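Local coordinates for glutamine amidotransferase domain-containing protein (Thermotoga maritima, PDB 1O1Y) that is a putative glutamine amidotransferase, probably hydrolysing glutamine and passing the released ammonia on to an acceptor that has not been established, at residues L16-V21 with D41-P46; V21-L26 with K194-A199. One frame throughout, in Å; residues are numbered along the deposited sequence.

Contact 1. Residues L16-V21 with D41-P46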
loop_
_atom_site.group_PDB
_atom_site.type_symbol
_atom_site.label_atom_id
_atom_site.label_comp_id
_atom_site.label_asym_id
_atom_site.label_seq_id
_atom_site.Cartn_x
_atom_site.Cartn_y
_atom_site.Cartn_z
ATOM N N LEU A 16 3.983 -8.758 -9.184
ATOM C CA LEU A 16 4.274 -9.496 -7.957
ATOM C C LEU A 16 3.555 -8.805 -6.809
ATOM O O LEU A 16 3.805 -7.619 -6.500
ATOM C CB LEU A 16 5.775 -9.460 -7.655
ATOM C CG LEU A 16 6.200 -10.224 -6.414
ATOM C CD1 LEU A 16 5.859 -11.718 -6.524
ATOM C CD2 LEU A 16 7.705 -10.056 -6.181
ATOM N N ALA A 17 2.739 -9.572 -6.122
ATOM C CA ALA A 17 1.955 -9.081 -4.988
ATOM C C ALA A 17 2.450 -9.773 -3.694
ATOM O O ALA A 17 2.143 -10.930 -3.435
ATOM C CB ALA A 17 0.468 -9.350 -5.210
ATOM N N ILE A 18 3.223 -9.041 -2.907
ATOM C CA ILE A 18 3.794 -9.550 -1.675
ATOM C C ILE A 18 2.792 -9.254 -0.541
ATOM O O ILE A 18 2.512 -8.115 -0.207
ATOM C CB ILE A 18 5.166 -8.931 -1.368
ATOM C CG1 ILE A 18 6.126 -9.133 -2.560
ATOM C CG2 ILE A 18 5.749 -9.520 -0.081
ATOM C CD1 ILE A 18 7.461 -8.353 -2.415
ATOM N N ARG A 19 2.263 -10.323 0.004
ATOM C CA ARG A 19 1.139 -10.290 0.927
ATOM C C ARG A 19 1.491 -10.842 2.319
ATOM O O ARG A 19 2.069 -11.915 2.462
ATOM C CB ARG A 19 -0.008 -11.092 0.331
ATOM C CG ARG A 19 -1.285 -11.113 1.268
ATOM C CD ARG A 19 -2.527 -11.647 0.606
ATOM N NE ARG A 19 -2.324 -13.030 0.144
ATOM C CZ ARG A 19 -3.208 -13.751 -0.542
ATOM N NH1 ARG A 19 -4.452 -13.323 -0.708
ATOM N NH2 ARG A 19 -2.875 -14.951 -0.995
ATOM N N HIS A 20 1.165 -10.062 3.333
ATOM C CA HIS A 20 1.435 -10.441 4.713
ATOM C C HIS A 20 0.280 -11.066 5.458
ATOM O O HIS A 20 0.490 -11.859 6.375
ATOM C CB HIS A 20 1.802 -9.204 5.427
ATOM C CG HIS A 20 2.995 -8.538 4.855
ATOM N ND1 HIS A 20 3.024 -7.191 4.574
ATOM C CD2 HIS A 20 4.154 -9.054 4.381
ATOM C CE1 HIS A 20 4.221 -6.876 4.097
ATOM N NE2 HIS A 20 4.929 -7.989 3.980
ATOM N N VAL A 21 -0.929 -10.688 5.066
ATOM C CA VAL A 21 -2.152 -11.117 5.729
ATOM C C VAL A 21 -3.121 -11.448 4.623
ATOM O O VAL A 21 -3.316 -10.612 3.752
ATOM C CB VAL A 21 -2.725 -9.967 6.593
ATOM C CG1 VAL A 21 -4.003 -10.390 7.256
ATOM C CG2 VAL A 21 -1.695 -9.563 7.705
ATOM N N ASP A 41 1.180 -12.781 -9.487
ATOM C CA ASP A 41 1.551 -13.843 -8.545
ATOM C C ASP A 41 1.500 -13.271 -7.159
ATOM O O ASP A 41 2.116 -12.223 -6.891
ATOM C CB ASP A 41 2.992 -14.312 -8.790
ATOM C CG ASP A 41 3.216 -14.894 -10.188
ATOM O OD1 ASP A 41 2.301 -15.494 -10.780
ATOM O OD2 ASP A 41 4.328 -14.894 -10.724
ATOM N N TYR A 42 0.742 -13.912 -6.263
ATOM C CA TYR A 42 0.869 -13.563 -4.856
ATOM C C TYR A 42 2.129 -14.264 -4.322
ATOM O O TYR A 42 2.402 -15.434 -4.626
ATOM C CB TYR A 42 -0.328 -14.036 -4.038
ATOM C CG TYR A 42 -1.508 -13.090 -4.055
ATOM C CD1 TYR A 42 -2.647 -13.384 -4.767
ATOM C CD2 TYR A 42 -1.486 -11.917 -3.296
ATOM C CE1 TYR A 42 -3.719 -12.544 -4.760
ATOM C CE2 TYR A 42 -2.540 -11.059 -3.298
ATOM C CZ TYR A 42 -3.669 -11.376 -4.002
ATOM O OH TYR A 42 -4.714 -10.516 -3.998
ATOM N N LEU A 43 2.868 -13.555 -3.510
ATOM C CA LEU A 43 3.985 -14.131 -2.740
ATOM C C LEU A 43 3.618 -13.989 -1.251
ATOM O O LEU A 43 3.619 -12.900 -0.721
ATOM C CB LEU A 43 5.287 -13.423 -3.024
ATOM C CG LEU A 43 6.506 -14.001 -2.286
ATOM C CD1 LEU A 43 6.840 -15.403 -2.747
ATOM C CD2 LEU A 43 7.689 -13.063 -2.464
ATOM N N ASP A 44 3.269 -15.099 -0.628
ATOM C CA ASP A 44 2.879 -15.134 0.784
ATOM C C ASP A 44 4.083 -15.576 1.587
ATOM O O ASP A 44 4.269 -16.757 1.902
ATOM C CB ASP A 44 1.708 -16.067 0.998
ATOM C CG ASP A 44 0.427 -15.485 0.419
ATOM O OD1 ASP A 44 -0.057 -15.991 -0.610
ATOM O OD2 ASP A 44 -0.115 -14.500 0.926
ATOM N N THR A 45 4.920 -14.600 1.892
ATOM C CA THR A 45 6.168 -14.886 2.576
ATOM C C THR A 45 5.969 -15.471 3.975
ATOM O O THR A 45 6.799 -16.265 4.382
ATOM C CB THR A 45 7.056 -13.647 2.699
ATOM O OG1 THR A 45 6.294 -12.573 3.238
ATOM C CG2 THR A 45 7.503 -13.172 1.275
ATOM N N PRO A 46 4.913 -15.119 4.711
ATOM C CA PRO A 46 4.732 -15.758 6.031
ATOM C C PRO A 46 4.499 -17.233 5.946
ATOM O O PRO A 46 4.692 -17.953 6.932
ATOM C CB PRO A 46 3.532 -15.011 6.623
ATOM C CG PRO A 46 3.523 -13.749 5.902
ATOM C CD PRO A 46 3.866 -14.110 4.472
HETATM O O HOH W 1 0.541 -13.904 3.544
#
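R19 and D44 stand side by side, and the arginine grips the carboxylate side-on with two nitrogens. NE donates to OD2 of D44 at 2.8 Å, and NH2 donates almost straight (175°) to OD1 of D44. Each oxygen uses its syn lone pair, and guanidinium and carboxylate are nearly coplanar. The bend in the arginine chain at chi3 (60°) turns NE toward D44. One face of the same guanidinium lies flat on the ring of Y42, a stacked cation-pi pair with R19 CZ 3.9 Å from the ring centroid and the planes 7° apart. A17 CB also meets Y42, reaching CD2 at 3.8 Å. On the other face of the sheet, L16 CD1 packs on L43 CB at 3.9 Å, with I18 beside them and L85 of helix 78-92 touching L43.

Behind these side chains is a parallel ladder: A17 N bonds to D41 O, L43 N to A17 O (2.7 Å) and R19 N to L43 O. Strands 14-18 and 39-43 form, with helix 28-35, a beta-alpha-beta unit at one side of the sheet in this flavodoxin-like fold. A water bridges R19 O and D44 OD2, while the hydroxyl of Y42 bonds to E30 and to the backbone N of L26. With NE and NH2 bound in plane and a ring against one face, the arginine's positive charge is matched by D44 and its guanidinium is probably held against rotation.

Contact 2. Residues V21-L26 with K194-A199. With SO4 (sulfate ion), chain J.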
loop_
_atom_site.group_PDB
_atom_site.type_symbol
_atom_site.label_atom_id
_atom_site.label_comp_id
_atom_site.label_asym_id
_atom_site.label_seq_id
_atom_site.Cartn_x
_atom_site.Cartn_y
_atom_site.Cartn_z
ATOM N N VAL A 21 -0.929 -10.688 5.066
ATOM C CA VAL A 21 -2.152 -11.117 5.729
ATOM C C VAL A 21 -3.121 -11.448 4.623
ATOM O O VAL A 21 -3.316 -10.612 3.752
ATOM C CB VAL A 21 -2.725 -9.967 6.593
ATOM C CG1 VAL A 21 -4.003 -10.390 7.256
ATOM C CG2 VAL A 21 -1.695 -9.563 7.705
ATOM N N GLU A 22 -3.717 -12.641 4.661
ATOM C CA GLU A 22 -4.503 -13.126 3.519
ATOM C C GLU A 22 -5.633 -12.171 3.116
ATOM O O GLU A 22 -5.841 -11.911 1.926
ATOM C CB GLU A 22 -5.064 -14.505 3.790
ATOM C CG GLU A 22 -5.796 -15.085 2.588
ATOM C CD GLU A 22 -6.187 -16.530 2.801
ATOM O OE1 GLU A 22 -5.971 -17.066 3.920
ATOM O OE2 GLU A 22 -6.713 -17.128 1.836
ATOM N N ILE A 23 -6.318 -11.623 4.120
ATOM C CA ILE A 23 -7.417 -10.668 3.906
ATOM C C ILE A 23 -6.948 -9.343 3.336
ATOM O O ILE A 23 -7.691 -8.662 2.628
ATOM C CB ILE A 23 -8.144 -10.428 5.276
ATOM C CG1 ILE A 23 -8.914 -11.691 5.664
ATOM C CG2 ILE A 23 -9.039 -9.215 5.252
ATOM C CD1 ILE A 23 -10.119 -11.965 4.828
ATOM N N GLU A 24 -5.735 -8.969 3.677
ATOM C CA GLU A 24 -5.179 -7.706 3.261
ATOM C C GLU A 24 -4.472 -7.933 1.932
ATOM O O GLU A 24 -3.254 -7.845 1.793
ATOM C CB GLU A 24 -4.316 -7.081 4.341
ATOM C CG GLU A 24 -5.143 -6.937 5.630
ATOM C CD GLU A 24 -4.412 -6.363 6.847
ATOM O OE1 GLU A 24 -3.443 -5.605 6.678
ATOM O OE2 GLU A 24 -4.866 -6.640 7.993
ATOM N N ASP A 25 -5.304 -8.137 0.934
ATOM C CA ASP A 25 -4.869 -8.587 -0.376
ATOM C C ASP A 25 -4.870 -7.442 -1.382
ATOM O O ASP A 25 -4.823 -6.268 -1.007
ATOM C CB ASP A 25 -5.702 -9.777 -0.777
ATOM C CG ASP A 25 -7.171 -9.406 -1.071
ATOM O OD1 ASP A 25 -7.582 -8.221 -0.991
ATOM O OD2 ASP A 25 -7.966 -10.289 -1.399
ATOM N N LEU A 26 -4.906 -7.752 -2.676
ATOM C CA LEU A 26 -4.832 -6.705 -3.686
ATOM C C LEU A 26 -6.064 -5.818 -3.749
ATOM O O LEU A 26 -6.043 -4.771 -4.383
ATOM C CB LEU A 26 -4.567 -7.295 -5.070
ATOM C CG LEU A 26 -3.119 -7.730 -5.321
ATOM C CD1 LEU A 26 -3.113 -8.677 -6.541
ATOM C CD2 LEU A 26 -2.178 -6.589 -5.501
ATOM N N LYS A 194 -16.181 -5.422 3.202
ATOM C CA LYS A 194 -16.973 -6.420 3.875
ATOM C C LYS A 194 -16.080 -7.523 4.478
ATOM O O LYS A 194 -16.372 -8.041 5.553
ATOM C CB LYS A 194 -17.992 -7.072 2.950
ATOM C CG LYS A 194 -19.142 -6.197 2.593
ATOM C CD LYS A 194 -19.996 -6.863 1.518
ATOM C CE LYS A 194 -21.131 -5.957 1.065
ATOM N NZ LYS A 194 -22.310 -6.733 0.562
ATOM N N ARG A 195 -15.049 -7.923 3.750
ATOM C CA ARG A 195 -14.120 -8.946 4.247
ATOM C C ARG A 195 -13.334 -8.455 5.456
ATOM O O ARG A 195 -13.111 -9.220 6.393
ATOM C CB ARG A 195 -13.122 -9.378 3.153
ATOM C CG ARG A 195 -13.824 -10.165 2.018
ATOM C CD ARG A 195 -14.526 -11.427 2.465
ATOM N NE ARG A 195 -15.179 -12.125 1.358
ATOM C CZ ARG A 195 -15.707 -13.346 1.452
ATOM N NH1 ARG A 195 -15.690 -14.018 2.610
ATOM N NH2 ARG A 195 -16.273 -13.896 0.384
ATOM N N TRP A 196 -12.888 -7.213 5.405
ATOM C CA TRP A 196 -12.097 -6.626 6.502
ATOM C C TRP A 196 -12.922 -6.465 7.766
ATOM O O TRP A 196 -12.458 -6.775 8.883
ATOM C CB TRP A 196 -11.512 -5.276 6.152
ATOM C CG TRP A 196 -10.322 -5.236 5.251
ATOM C CD1 TRP A 196 -10.164 -5.877 4.054
ATOM C CD2 TRP A 196 -9.141 -4.462 5.446
ATOM N NE1 TRP A 196 -8.945 -5.558 3.514
ATOM C CE2 TRP A 196 -8.301 -4.692 4.345
ATOM C CE3 TRP A 196 -8.672 -3.630 6.495
ATOM C CZ2 TRP A 196 -7.072 -4.095 4.215
ATOM C CZ3 TRP A 196 -7.433 -3.048 6.366
ATOM C CH2 TRP A 196 -6.638 -3.301 5.218
ATOM N N ILE A 197 -14.145 -5.978 7.618
ATOM C CA ILE A 197 -14.987 -5.804 8.801
ATOM C C ILE A 197 -15.367 -7.117 9.441
ATOM O O ILE A 197 -15.476 -7.184 10.651
ATOM C CB ILE A 197 -16.209 -4.866 8.556
ATOM C CG1 ILE A 197 -17.261 -5.519 7.686
ATOM C CG2 ILE A 197 -15.754 -3.538 8.024
ATOM C CD1 ILE A 197 -18.248 -4.507 7.121
ATOM N N GLU A 198 -15.543 -8.181 8.655
ATOM C CA GLU A 198 -15.724 -9.498 9.219
ATOM C C GLU A 198 -14.426 -10.024 9.866
ATOM O O GLU A 198 -14.508 -10.592 10.952
ATOM C CB GLU A 198 -16.261 -10.490 8.186
ATOM C CG GLU A 198 -16.511 -11.902 8.698
ATOM C CD GLU A 198 -17.561 -11.983 9.801
ATOM O OE1 GLU A 198 -18.318 -11.005 10.027
ATOM O OE2 GLU A 198 -17.627 -13.040 10.464
ATOM N N ALA A 199 -13.283 -9.839 9.226
ATOM C CA ALA A 199 -12.026 -10.367 9.753
ATOM C C ALA A 199 -11.660 -9.686 11.080
ATOM O O ALA A 199 -11.079 -10.330 11.970
ATOM C CB ALA A 199 -10.875 -10.179 8.780
HETATM S S SO4 J . -14.994 -11.705 -2.226
HETATM O O1 SO4 J . -14.689 -13.123 -2.057
HETATM O O2 SO4 J . -16.397 -11.426 -1.905
HETATM O O3 SO4 J . -14.709 -11.361 -3.614
HETATM O O4 SO4 J . -14.161 -10.932 -1.313
HETATM O O HOH W 2 -7.474 -5.680 0.919
#
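The indole of W196 receives two aliphatic groups over one face: I23 CG2 above the five-membered ring, 4.1 Å from its centroid, and E24 CG above the six-membered ring, nearest to W196 CZ2 at 3.7 Å. Both are CH-pi contacts. At the indole edge, in plane, NE1 donates to a water at 3.0 Å, which in turn reaches D25 OD1; H185 meets the tryptophan edge-to-face. R195 sends its guanidinium away from the loop, toward a sulfate probably taken from the crystallisation liquor, whose O2 lies in plane at the guanidinium edge. R195 NE donates to O4 of that ion at 3.1 Å, with weak bonds from NH2 beside it, and R191 binds the same sulfate.

Residues V21 to E24 make a type I beta turn, part of the loop that leads from strand 14-18 to helix 28-35, and this turn packs against helix 190-199 at the protein surface. The isoleucine and tryptophan side chains run antiparallel as they pass, while the glutamate chain lies roughly perpendicular to that of the tryptophan. One helical turn beyond R195, A199 CB touches I23 CG1 at 4.0 Å. An alanine in place of W196 would probably open a gap beneath I23 CG2 and E24 CG and leave the bridging water without its NE1 donor.

From the N terminus the chain runs through strand 14-18 and on to H20 and V21, enters the loop 21-26 and then forms helix 28-35 before returning as strand 39-43. There contact 1 closes a short loop, with 19 residues between its segments. Contact 2 closes a far longer one, 167 residues between segments, when helix 190-199 comes back against loop 21-26. The two closures cross, since 41-46 falls between 21-26 and 194-199, and they share V21. Their centres are 14 Å apart, yet they touch: L26 CD2 packs on A17 CB, and D25 CB on R19 NH1. Together they tie the outermost parallel strand pair, through the connecting loop, to a late helix.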